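Local atomic coordinates of PixA inclusion body protein (Burkholderia cenocepacia, PDB entry 4LZK), a protein that is of unknown function but belongs to the PixA family, whose members are probably stored in intracellular inclusion bodies. Residues R33-P38 against G176-V181; I26-I31 against F162-R167; M55-G58 against S64-E67; A97-V102 against Q144-V149; A16-Q21 against H59-S64. All coordinates share one frame; numbering follows the deposited sequence.

Interaction 1: R33-P38 against G176-V181; sequences RSHPNP and GYFFWV
The ring of Phe-178 meets two side chains through CE1 and CZ. CB of His-35 lies at its edge, near the ring plane, 3.7 Å from Phe-178 CE1, while Pro-38 comes in obliquely, its CB 3.4 Å from Phe-178 CZ. The two aromatic rings form an offset edge-to-face pair in which Phe-178 turns its edge toward the face of His-35, with centroids 6.0 Å apart and planes at 75°. This is a worked example of how non-strand chain packs on a beta sheet: strand 172-186 offers a phenylalanine from one of its two faces, and the chain that follows the short helix 28-34 packs against it. His-35 is the first residue to leave the helical conformation, and its ring is carried toward the sheet because CG stands anti to the carbonyl carbon (chi1 -62°). Pro-38, three residues on, brings the chain back to the strand. Thr-46 of the short strand 46-47 packs against His-35, Pro-38 and Phe-178 alike, whereas Phe-178 also touches Leu-164 of the adjoining strand 154-167. The contact is thus made by carbon atoms and ring orientation, without polar links between the segments. Two residues before Phe-178, Gly-176, lacking a side chain, lets Pro-38 settle against its backbone, with Pro-38 CG 3.7 Å from Gly-176 CA.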
# COMPACT_ATOMS: atom_id res chain seq x y z
N ARG C 33 18.31 15.52 -11.36
CA ARG C 33 17.38 16.23 -12.26
C ARG C 33 16.58 17.32 -11.53
O ARG C 33 16.33 18.39 -12.06
CB ARG C 33 16.37 15.28 -12.92
CG ARG C 33 16.96 14.36 -13.98
CD ARG C 33 15.87 13.61 -14.73
NE ARG C 33 15.12 12.76 -13.82
CZ ARG C 33 15.38 11.48 -13.56
NH1 ARG C 33 16.42 10.87 -14.13
NH2 ARG C 33 14.59 10.84 -12.72
N SER C 34 16.12 17.03 -10.34
CA SER C 34 15.25 18.00 -9.67
C SER C 34 16.00 19.05 -8.82
O SER C 34 15.41 20.06 -8.47
CB SER C 34 14.17 17.28 -8.84
OG SER C 34 14.81 16.52 -7.84
N HIS C 35 17.28 18.80 -8.49
CA HIS C 35 18.12 19.69 -7.71
C HIS C 35 19.44 19.93 -8.34
O HIS C 35 20.47 19.54 -7.78
CB HIS C 35 18.34 19.13 -6.28
CG HIS C 35 17.07 19.01 -5.52
ND1 HIS C 35 16.27 17.89 -5.60
CD2 HIS C 35 16.41 19.90 -4.75
CE1 HIS C 35 15.19 18.08 -4.85
NE2 HIS C 35 15.25 19.29 -4.33
N PRO C 36 19.44 20.62 -9.48
CA PRO C 36 20.69 20.71 -10.26
C PRO C 36 21.71 21.63 -9.66
O PRO C 36 22.87 21.59 -10.09
CB PRO C 36 20.24 21.25 -11.62
CG PRO C 36 18.74 21.28 -11.57
CD PRO C 36 18.32 21.28 -10.15
N ASN C 37 21.30 22.52 -8.74
CA ASN C 37 22.27 23.44 -8.10
C ASN C 37 22.19 23.36 -6.58
O ASN C 37 21.67 24.27 -5.94
CB ASN C 37 22.04 24.89 -8.54
CG ASN C 37 22.14 25.06 -10.03
OD1 ASN C 37 23.20 24.83 -10.61
ND2 ASN C 37 21.03 25.44 -10.67
N PRO C 38 22.65 22.24 -6.01
CA PRO C 38 22.37 22.01 -4.59
C PRO C 38 23.45 22.64 -3.72
O PRO C 38 24.37 23.23 -4.24
CB PRO C 38 22.47 20.48 -4.49
CG PRO C 38 23.56 20.14 -5.48
CD PRO C 38 23.40 21.13 -6.62
N GLY C 176 26.39 17.25 -4.36
CA GLY C 176 25.82 18.10 -3.33
C GLY C 176 25.52 17.41 -1.99
O GLY C 176 25.69 16.19 -1.86
N TYR C 177 25.13 18.22 -1.01
CA TYR C 177 24.72 17.71 0.28
C TYR C 177 23.22 17.90 0.46
O TYR C 177 22.70 18.97 0.19
CB TYR C 177 25.46 18.32 1.43
CG TYR C 177 26.95 18.18 1.37
CD1 TYR C 177 27.58 17.02 1.85
CD2 TYR C 177 27.75 19.23 0.84
CE1 TYR C 177 28.97 16.86 1.80
CE2 TYR C 177 29.14 19.09 0.79
CZ TYR C 177 29.74 17.95 1.29
OH TYR C 177 31.11 17.83 1.30
N PHE C 178 22.54 16.86 0.91
CA PHE C 178 21.11 16.84 0.92
C PHE C 178 20.61 16.20 2.21
O PHE C 178 21.37 15.57 2.89
CB PHE C 178 20.58 15.95 -0.23
CG PHE C 178 20.93 16.41 -1.59
CD1 PHE C 178 20.15 17.28 -2.26
CD2 PHE C 178 22.05 15.92 -2.23
CE1 PHE C 178 20.44 17.70 -3.59
CE2 PHE C 178 22.37 16.31 -3.52
CZ PHE C 178 21.56 17.20 -4.22
N PHE C 179 19.34 16.50 2.61
CA PHE C 179 18.71 15.80 3.67
C PHE C 179 17.24 15.55 3.44
O PHE C 179 16.57 16.31 2.71
CB PHE C 179 18.89 16.54 4.98
CG PHE C 179 17.94 17.69 5.18
CD1 PHE C 179 18.24 18.92 4.66
CD2 PHE C 179 16.80 17.57 5.99
CE1 PHE C 179 17.37 20.02 4.85
CE2 PHE C 179 15.93 18.65 6.15
CZ PHE C 179 16.25 19.90 5.60
N TRP C 180 16.74 14.49 4.06
CA TRP C 180 15.31 14.20 4.03
C TRP C 180 14.84 13.94 5.46
O TRP C 180 15.67 13.69 6.39
CB TRP C 180 15.00 13.01 3.19
CG TRP C 180 15.21 11.64 3.82
CD1 TRP C 180 14.25 10.90 4.46
CD2 TRP C 180 16.40 10.85 3.87
NE1 TRP C 180 14.75 9.74 4.86
CE2 TRP C 180 16.08 9.67 4.58
CE3 TRP C 180 17.69 11.01 3.39
CZ2 TRP C 180 17.02 8.64 4.81
CZ3 TRP C 180 18.62 10.01 3.63
CH2 TRP C 180 18.29 8.84 4.34
N VAL C 181 13.54 14.01 5.67
CA VAL C 181 12.99 13.80 6.97
C VAL C 181 12.14 12.58 6.92
O VAL C 181 11.37 12.39 5.95
CB VAL C 181 12.16 15.01 7.37
CG1 VAL C 181 11.46 14.85 8.68
CG2 VAL C 181 13.02 16.26 7.37

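Interaction 2: I26-I31 against F162-R167; sequences IDTNYI and FALYTR
Ile-26 and Phe-162 supply the CH-pi part of this contact: CD1 of Ile-26 stands over one face of the Phe-162 ring, 4.1 Å from its centroid and only 1° off the ring normal. The other branch of the same isoleucine gives an ordinary apolar contact, CG2 lying 3.8 Å from Phe-162 CZ. Further apolar packing centres on Leu-164, where CD1 lies 3.7 Å from Ile-31 CG2 and CG lies 4.0 Å from Thr-28 CG2. Thr-28 divides its branches by character. With chi1 at 55° the hydroxyl is sent to the carboxylate of Asp-95, leaving the methyl for the leucine. Within 26-31, Asp-27 is the N-cap: its OD1 accepts from Tyr-30 N at 3.2 Å, from above the carboxylate plane, capping the first turn of the helix. The arrangement illustrates a short helix closing over a sheet directly after a strand. Strand 19-26 ends at Ile-26, helix 28-34 begins two residues later, and both pack on strand 154-167, with Ala-97 of strand 96-105 touching Ile-26 and Phe-162, and Phe-178 of strand 172-186 touching Ile-31 and Leu-164.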
# COMPACT_ATOMS: atom_id res chain seq x y z
N ILE C 26 18.22 5.69 -2.28
CA ILE C 26 17.97 7.03 -2.76
C ILE C 26 18.04 7.03 -4.27
O ILE C 26 18.97 6.40 -4.85
CB ILE C 26 19.05 8.00 -2.20
CG1 ILE C 26 18.87 8.06 -0.68
CG2 ILE C 26 18.97 9.40 -2.84
CD1 ILE C 26 20.09 8.12 0.11
N ASP C 27 17.04 7.62 -4.91
CA ASP C 27 16.98 7.76 -6.40
C ASP C 27 17.86 8.99 -6.80
O ASP C 27 17.40 10.14 -6.90
CB ASP C 27 15.55 7.88 -6.88
CG ASP C 27 15.40 7.86 -8.44
OD1 ASP C 27 16.39 8.00 -9.17
OD2 ASP C 27 14.26 7.72 -8.90
N THR C 28 19.14 8.74 -6.96
CA THR C 28 20.10 9.78 -7.18
C THR C 28 19.86 10.46 -8.52
O THR C 28 20.07 11.64 -8.65
CB THR C 28 21.56 9.29 -7.01
OG1 THR C 28 21.82 8.15 -7.85
CG2 THR C 28 21.82 8.98 -5.56
N ASN C 29 19.41 9.71 -9.54
CA ASN C 29 19.05 10.33 -10.83
C ASN C 29 17.92 11.33 -10.71
O ASN C 29 17.93 12.39 -11.33
CB ASN C 29 18.75 9.27 -11.86
CG ASN C 29 20.02 8.55 -12.32
OD1 ASN C 29 21.12 9.08 -12.21
ND2 ASN C 29 19.87 7.32 -12.82
N TYR C 30 16.93 11.02 -9.91
CA TYR C 30 15.86 11.92 -9.67
C TYR C 30 16.34 13.20 -8.97
O TYR C 30 15.94 14.35 -9.36
CB TYR C 30 14.78 11.24 -8.84
CG TYR C 30 13.68 12.21 -8.56
CD1 TYR C 30 13.16 12.98 -9.60
CD2 TYR C 30 13.21 12.45 -7.27
CE1 TYR C 30 12.19 13.92 -9.38
CE2 TYR C 30 12.23 13.38 -7.04
CZ TYR C 30 11.71 14.11 -8.10
OH TYR C 30 10.73 15.06 -7.93
N ILE C 31 17.20 13.05 -7.96
CA ILE C 31 17.74 14.19 -7.25
C ILE C 31 18.51 15.12 -8.19
O ILE C 31 18.38 16.34 -8.16
CB ILE C 31 18.78 13.74 -6.16
CG1 ILE C 31 18.17 12.77 -5.16
CG2 ILE C 31 19.31 14.92 -5.40
CD1 ILE C 31 16.86 13.17 -4.75
N PHE C 162 23.00 13.47 3.72
CA PHE C 162 23.87 12.62 2.95
C PHE C 162 24.56 13.39 1.86
O PHE C 162 24.10 14.42 1.38
CB PHE C 162 23.11 11.44 2.35
CG PHE C 162 22.13 11.79 1.24
CD1 PHE C 162 20.80 12.14 1.52
CD2 PHE C 162 22.49 11.68 -0.10
CE1 PHE C 162 19.92 12.41 0.52
CE2 PHE C 162 21.58 11.98 -1.10
CZ PHE C 162 20.31 12.32 -0.79
N ALA C 163 25.72 12.88 1.48
CA ALA C 163 26.47 13.47 0.35
C ALA C 163 26.17 12.65 -0.87
O ALA C 163 26.17 11.40 -0.82
CB ALA C 163 27.97 13.45 0.62
N LEU C 164 25.86 13.32 -1.97
CA LEU C 164 25.68 12.66 -3.24
C LEU C 164 26.97 12.86 -4.10
O LEU C 164 27.35 14.01 -4.45
CB LEU C 164 24.44 13.23 -3.89
CG LEU C 164 23.77 12.41 -4.94
CD1 LEU C 164 22.51 13.04 -5.38
CD2 LEU C 164 24.64 12.20 -6.14
N TYR C 165 27.62 11.76 -4.44
CA TYR C 165 28.84 11.86 -5.28
C TYR C 165 28.52 11.33 -6.65
O TYR C 165 27.69 10.40 -6.77
CB TYR C 165 30.01 11.08 -4.68
CG TYR C 165 30.57 11.67 -3.48
CD1 TYR C 165 31.54 12.66 -3.53
CD2 TYR C 165 30.10 11.27 -2.24
CE1 TYR C 165 32.04 13.22 -2.37
CE2 TYR C 165 30.59 11.80 -1.11
CZ TYR C 165 31.53 12.80 -1.17
OH TYR C 165 31.96 13.31 0.02
N THR C 166 29.07 11.93 -7.71
CA THR C 166 28.86 11.30 -8.99
C THR C 166 30.14 10.60 -9.43
O THR C 166 31.22 10.95 -9.00
CB THR C 166 28.40 12.24 -10.14
OG1 THR C 166 29.21 13.43 -10.16
CG2 THR C 166 26.93 12.57 -10.00
N ARG C 167 29.96 9.62 -10.29
CA ARG C 167 31.08 8.83 -10.87
C ARG C 167 31.40 9.46 -12.17
O ARG C 167 30.55 9.50 -13.06
CB ARG C 167 30.65 7.38 -11.20
CG ARG C 167 31.80 6.55 -11.79
CD ARG C 167 31.35 5.33 -12.57
NE ARG C 167 32.48 4.45 -12.90
CZ ARG C 167 32.86 3.39 -12.17
NH1 ARG C 167 32.16 3.04 -11.09
NH2 ARG C 167 33.92 2.65 -12.56

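Interaction 3: M55-G58 against S64-E67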
# COMPACT_ATOMS: atom_id res chain seq x y z
N MSE C 55 12.60 3.75 2.01
CA MSE C 55 13.24 3.26 3.27
C MSE C 55 12.65 1.89 3.57
O MSE C 55 11.48 1.70 3.42
CB MSE C 55 12.99 4.19 4.42
CG MSE C 55 13.86 5.45 4.37
SE MSE C 55 13.64 6.65 5.91
CE MSE C 55 14.82 5.72 7.08
N LEU C 56 13.50 0.95 3.92
CA LEU C 56 13.12 -0.42 4.22
C LEU C 56 13.67 -0.79 5.58
O LEU C 56 14.75 -0.24 5.99
CB LEU C 56 13.78 -1.29 3.20
CG LEU C 56 13.41 -0.94 1.73
CD1 LEU C 56 14.22 -1.83 0.87
CD2 LEU C 56 11.94 -1.05 1.38
N ASN C 57 13.02 -1.71 6.26
CA ASN C 57 13.52 -2.19 7.52
C ASN C 57 13.18 -3.68 7.69
O ASN C 57 12.22 -4.20 7.11
CB ASN C 57 12.98 -1.36 8.72
CG ASN C 57 11.51 -1.49 8.86
OD1 ASN C 57 10.78 -0.79 8.20
ND2 ASN C 57 11.05 -2.53 9.61
N GLY C 58 14.00 -4.39 8.41
CA GLY C 58 13.73 -5.81 8.64
C GLY C 58 12.61 -6.01 9.64
O GLY C 58 12.27 -5.14 10.43
N SER C 64 6.76 -2.19 12.94
CA SER C 64 6.04 -2.10 11.63
C SER C 64 6.51 -0.86 10.93
O SER C 64 7.12 0.01 11.54
CB SER C 64 4.53 -2.03 11.83
OG SER C 64 4.13 -0.82 12.52
N SER C 65 6.22 -0.76 9.66
CA SER C 65 6.55 0.46 8.92
C SER C 65 5.78 0.47 7.64
O SER C 65 5.08 -0.50 7.32
CB SER C 65 8.04 0.48 8.59
OG SER C 65 8.30 -0.47 7.57
N SER C 66 5.94 1.56 6.90
CA SER C 66 5.33 1.73 5.57
C SER C 66 6.39 1.35 4.56
O SER C 66 7.01 2.24 3.92
CB SER C 66 4.96 3.22 5.33
OG SER C 66 4.09 3.75 6.36
N GLU C 67 6.64 0.06 4.44
CA GLU C 67 7.79 -0.46 3.69
C GLU C 67 7.88 0.17 2.31
O GLU C 67 6.93 0.12 1.54
CB GLU C 67 7.65 -1.99 3.56
CG GLU C 67 7.67 -2.70 4.93
CD GLU C 67 7.31 -4.21 4.97
OE1 GLU C 67 6.54 -4.75 4.10
OE2 GLU C 67 7.80 -4.88 5.93
O HOH W 1 8.47 -3.13 9.37
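Asn-57 and Ser-65 bring their polar ends together, and their orientation is set by a bond from the serine hydroxyl to the amide oxygen. Ser-65 OG donates to Asn-57 OD1 at 2.6 Å, a short bond that lies in the carbonyl plane and uses a lone pair, with a C=O...donor angle of 142°. The opposite half of the amide faces a water, which accepts from Asn-57 ND2 at 2.7 Å and donates to Ser-65 OG at 3.2 Å. Amide, water and hydroxyl therefore close a small ring in which OG both gives and receives. In the fold, Asn-57 ends strand 53-57, the outermost strand of its sheet within this chain, in what is consistent with a cupredoxin-like sandwich, and the loop after it doubles back so that 64-67 runs beside the strand. Rotation about chi1, 64° in Asn-57 and 73° in Ser-65, turns the two polar ends to where strand and loop can meet through them. Asn-57 ND2 has a further partner in its own segment, Gly-58 O at 3.0 Å, tilted from the amide plane. With a donor on OD1 and acceptors at ND2, the amide is probably fixed against flipping. Leucine and glutamate meet more loosely, Leu-56 CD2 reaching the backbone of Glu-67 at its C atom, 4.3 Å away. Nearby, the backbone of Met-55, a selenomethionine, is hydrogen-bonded to Gly-68. Val-25 of a neighbouring subunit packs on Leu-56, and Phe-54 of the same subunit packs on Glu-67.

Interaction 4: A97-V102 against Q144-V149; sequences ALIYHV and QAFESV
Phe-146 reaches from strand 142-149 to Ile-99, Tyr-100 and Val-102 of strand 96-105, and its atoms can be read in turn. At the base, CB of Phe-146 lies 4.3 Å from Val-102 CG2. With CG anti to the carbonyl carbon (chi1 -73°), the ring extends toward the other strand, and CD1 comes 3.7 Å from Ile-99 CG2. That methyl rides over one face of the ring, offset toward the rim, in a CH-pi contact of 3.8 Å to the centroid, 23° off the normal. Next comes CE1, 3.5 Å from the same methyl. At the tip, CZ of Phe-146 approaches the backbone carbonyl Ile-99 O at 3.2 Å, while on the other flank Phe-146 CE2 lies 3.7 Å from Tyr-100 O. The ring therefore packs on a backbone as much as on side chains, and the backbone it meets is irregular: Tyr-100 and His-101 both face Ser-161 in a classic beta bulge. The axes of segments 97-102 and 144-149 approach to 8.1 Å at an angle of 32°; their strands belong to different sheets, an example of core packing in a beta sandwich, consistent with the cupredoxin-like clan of this family. In the sheet of 142-149, Leu-84 of strand 81-88 touches Ile-99 and Val-102, and Ala-116 of strand 115-120 touches Phe-146; in the other sheet strand 154-167 flanks 96-105.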
# COMPACT_ATOMS: atom_id res chain seq x y z
N ALA C 97 25.36 7.59 -2.62
CA ALA C 97 24.72 8.44 -1.66
C ALA C 97 25.22 7.98 -0.31
O ALA C 97 25.00 6.81 0.05
CB ALA C 97 23.24 8.28 -1.71
N LEU C 98 25.93 8.83 0.39
CA LEU C 98 26.59 8.44 1.64
C LEU C 98 26.09 9.33 2.78
O LEU C 98 26.33 10.51 2.80
CB LEU C 98 28.08 8.61 1.48
CG LEU C 98 28.66 7.72 0.37
CD1 LEU C 98 30.10 8.10 0.20
CD2 LEU C 98 28.58 6.28 0.75
N ILE C 99 25.44 8.71 3.74
CA ILE C 99 24.95 9.39 4.92
C ILE C 99 26.14 9.89 5.79
O ILE C 99 27.09 9.16 5.99
CB ILE C 99 24.09 8.45 5.77
CG1 ILE C 99 22.82 8.02 5.03
CG2 ILE C 99 23.67 9.11 7.05
CD1 ILE C 99 22.10 6.91 5.76
N TYR C 100 26.04 11.11 6.30
CA TYR C 100 27.06 11.62 7.23
C TYR C 100 26.48 12.13 8.51
O TYR C 100 27.17 12.34 9.48
CB TYR C 100 27.91 12.72 6.58
CG TYR C 100 27.19 13.97 6.17
CD1 TYR C 100 26.60 14.06 4.90
CD2 TYR C 100 27.14 15.08 6.98
CE1 TYR C 100 26.00 15.24 4.50
CE2 TYR C 100 26.54 16.27 6.60
CZ TYR C 100 25.94 16.35 5.34
OH TYR C 100 25.30 17.54 4.99
N HIS C 101 25.18 12.22 8.59
CA HIS C 101 24.57 12.67 9.84
C HIS C 101 23.10 12.35 10.05
O HIS C 101 22.34 12.31 9.09
CB HIS C 101 24.67 14.18 9.89
CG HIS C 101 24.49 14.72 11.25
ND1 HIS C 101 23.65 15.79 11.54
CD2 HIS C 101 24.98 14.28 12.44
CE1 HIS C 101 23.67 16.01 12.84
NE2 HIS C 101 24.45 15.10 13.41
N VAL C 102 22.69 12.10 11.29
CA VAL C 102 21.27 11.95 11.63
C VAL C 102 20.97 12.81 12.84
O VAL C 102 21.78 12.85 13.79
CB VAL C 102 20.89 10.47 11.94
CG1 VAL C 102 19.47 10.35 12.29
CG2 VAL C 102 21.26 9.55 10.84
N GLN C 144 29.74 2.48 6.41
CA GLN C 144 29.41 3.13 7.62
C GLN C 144 27.96 2.92 7.93
O GLN C 144 27.16 3.01 7.04
CB GLN C 144 29.60 4.60 7.43
CG GLN C 144 29.90 5.37 8.61
CD GLN C 144 30.88 6.45 8.27
OE1 GLN C 144 30.99 6.82 7.12
NE2 GLN C 144 31.60 6.93 9.25
N ALA C 145 27.62 2.66 9.18
CA ALA C 145 26.20 2.56 9.59
C ALA C 145 26.02 3.55 10.73
O ALA C 145 27.00 3.96 11.36
CB ALA C 145 25.91 1.14 10.03
N PHE C 146 24.80 3.97 11.01
CA PHE C 146 24.50 4.97 12.02
C PHE C 146 23.60 4.28 13.03
O PHE C 146 22.50 3.83 12.67
CB PHE C 146 23.89 6.17 11.35
CG PHE C 146 24.91 6.98 10.55
CD1 PHE C 146 25.27 6.55 9.25
CD2 PHE C 146 25.52 8.07 11.05
CE1 PHE C 146 26.23 7.24 8.52
CE2 PHE C 146 26.47 8.79 10.30
CZ PHE C 146 26.83 8.33 9.03
N GLU C 147 24.09 4.03 14.23
CA GLU C 147 23.33 3.18 15.18
C GLU C 147 22.68 4.05 16.27
O GLU C 147 23.26 5.04 16.74
CB GLU C 147 24.26 2.18 15.84
CG GLU C 147 24.91 1.20 14.86
CD GLU C 147 25.86 0.16 15.55
OE1 GLU C 147 26.26 0.33 16.72
OE2 GLU C 147 26.24 -0.83 14.89
N SER C 148 21.52 3.66 16.72
CA SER C 148 20.92 4.26 17.89
C SER C 148 20.06 3.25 18.61
O SER C 148 20.07 2.08 18.31
CB SER C 148 20.13 5.47 17.44
OG SER C 148 19.55 6.17 18.54
N VAL C 149 19.27 3.71 19.59
CA VAL C 149 18.36 2.86 20.32
C VAL C 149 17.15 3.75 20.63
O VAL C 149 17.29 4.97 20.82
CB VAL C 149 19.02 2.28 21.63
CG1 VAL C 149 19.27 3.38 22.68
CG2 VAL C 149 18.17 1.16 22.23

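Interaction 5: A16-Q21 against H59-S64; sequences AAQSIQ and HAPGVS
Ala-60 is the first residue of 59-64 to touch the other segment, its CB resting 3.8 Å from Gln-18 CG and 3.7 Å from Gln-18 OE1. Pro-61 follows, crossing the glutamine at about a right angle, with Pro-61 CD 3.6 Å from Gln-18 OE1. The glutamine can lie over both because its chain bends at chi2 (-64°), and its amide is also held within its own segment, Gln-18 NE2 donating to Ala-16 O at 3.2 Å. Gly-62 comes next as the third residue of a type II beta turn, where its positive phi of 84° fits the turn, which Val-63 N closes by bonding to Ala-60 O at 3.1 Å. The turn delivers Val-63 to Ile-20, the two meeting tip to tip, Val-63 CG2 being 3.7 Å from Ile-20 CD1. Leu-76 of strand 72-76 lines the same apolar patch, while Ser-47 of a neighbouring subunit packs on Pro-61. As an example of a turn laid against the start of a strand, 19-26, the contact has two characters: the Ile-20 and Val-63 half is purely apolar, whereas at Gln-18 the amide oxygen rests on carbon atoms of the turn in van der Waals contact and NE2 gives one N-H to Ala-16 O.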
# COMPACT_ATOMS: atom_id res chain seq x y z
N ALA C 16 12.31 -9.05 24.23
CA ALA C 16 13.68 -8.67 24.34
C ALA C 16 13.89 -7.55 23.35
O ALA C 16 13.14 -7.42 22.38
CB ALA C 16 14.57 -9.85 23.97
N ALA C 17 14.92 -6.77 23.57
CA ALA C 17 15.22 -5.68 22.69
C ALA C 17 15.60 -6.24 21.32
O ALA C 17 16.46 -7.11 21.24
CB ALA C 17 16.35 -4.85 23.29
N GLN C 18 14.91 -5.78 20.26
CA GLN C 18 15.25 -6.17 18.87
C GLN C 18 16.36 -5.26 18.30
O GLN C 18 16.69 -4.20 18.86
CB GLN C 18 13.98 -6.09 18.00
CG GLN C 18 12.78 -6.89 18.51
CD GLN C 18 13.07 -8.40 18.51
OE1 GLN C 18 13.51 -8.94 17.54
NE2 GLN C 18 12.82 -9.05 19.62
N SER C 19 17.04 -5.73 17.26
CA SER C 19 18.01 -4.96 16.49
C SER C 19 17.52 -4.89 15.04
O SER C 19 17.52 -5.89 14.36
CB SER C 19 19.33 -5.64 16.47
OG SER C 19 19.68 -5.91 17.79
N ILE C 20 17.09 -3.72 14.63
CA ILE C 20 16.41 -3.50 13.39
C ILE C 20 17.41 -2.86 12.42
O ILE C 20 18.08 -1.94 12.74
CB ILE C 20 15.29 -2.51 13.62
CG1 ILE C 20 14.34 -3.09 14.68
CG2 ILE C 20 14.56 -2.29 12.31
CD1 ILE C 20 13.49 -1.97 15.28
N GLN C 21 17.53 -3.42 11.26
CA GLN C 21 18.34 -2.82 10.25
C GLN C 21 17.49 -1.99 9.32
O GLN C 21 16.44 -2.45 8.81
CB GLN C 21 19.03 -3.94 9.45
CG GLN C 21 19.93 -4.91 10.20
CD GLN C 21 20.12 -6.21 9.38
OE1 GLN C 21 19.13 -6.95 9.11
NE2 GLN C 21 21.32 -6.50 9.03
N HIS C 59 11.99 -7.16 9.56
CA HIS C 59 10.84 -7.42 10.46
C HIS C 59 11.26 -7.86 11.84
O HIS C 59 12.27 -8.48 12.01
CB HIS C 59 9.92 -8.43 9.82
CG HIS C 59 9.35 -7.97 8.51
ND1 HIS C 59 8.51 -6.88 8.43
CD2 HIS C 59 9.51 -8.43 7.24
CE1 HIS C 59 8.16 -6.70 7.17
NE2 HIS C 59 8.76 -7.63 6.43
N ALA C 60 10.44 -7.56 12.83
CA ALA C 60 10.67 -7.98 14.21
C ALA C 60 9.36 -7.86 15.00
O ALA C 60 8.51 -7.07 14.61
CB ALA C 60 11.77 -7.15 14.85
N PRO C 61 9.20 -8.58 16.12
CA PRO C 61 7.90 -8.45 16.82
C PRO C 61 7.68 -7.05 17.38
O PRO C 61 8.56 -6.52 18.02
CB PRO C 61 7.97 -9.52 17.92
CG PRO C 61 9.00 -10.49 17.42
CD PRO C 61 10.03 -9.65 16.71
N GLY C 62 6.56 -6.43 17.05
CA GLY C 62 6.22 -5.12 17.54
C GLY C 62 6.85 -4.00 16.71
O GLY C 62 6.80 -2.84 17.08
N VAL C 63 7.46 -4.36 15.59
CA VAL C 63 8.02 -3.40 14.71
C VAL C 63 7.16 -3.36 13.42
O VAL C 63 6.85 -4.37 12.89
CB VAL C 63 9.45 -3.83 14.37
CG1 VAL C 63 10.03 -2.91 13.34
CG2 VAL C 63 10.29 -3.82 15.63
N SER C 64 6.76 -2.19 12.94
CA SER C 64 6.04 -2.10 11.63
C SER C 64 6.51 -0.86 10.93
O SER C 64 7.12 0.01 11.54
CB SER C 64 4.53 -2.03 11.83
OG SER C 64 4.13 -0.82 12.52

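From the N terminus, the chain opens interaction 5 at 16-21, then interaction 2 at 26-31 and interaction 1 at 33-38. Interaction 3 starts at 55-58. Interaction 5 closes at 59-64, and interaction 3 at 64-67, sharing Ser-64 with it. Interaction 4 spans 97-102 to 144-149. Interactions 3 and 4 both lie wholly within the long loops that interactions 2 and 1 close at 162-167 and 176-181. Interactions 1 and 2 cross, and interaction 5 crosses both. Together they tie the helix 28-34 region to one sheet, join the two sheets across the core, and fasten the loop after strand 53-57, with interaction 5 on the opposite side of the chain's centre from interactions 1 and 2.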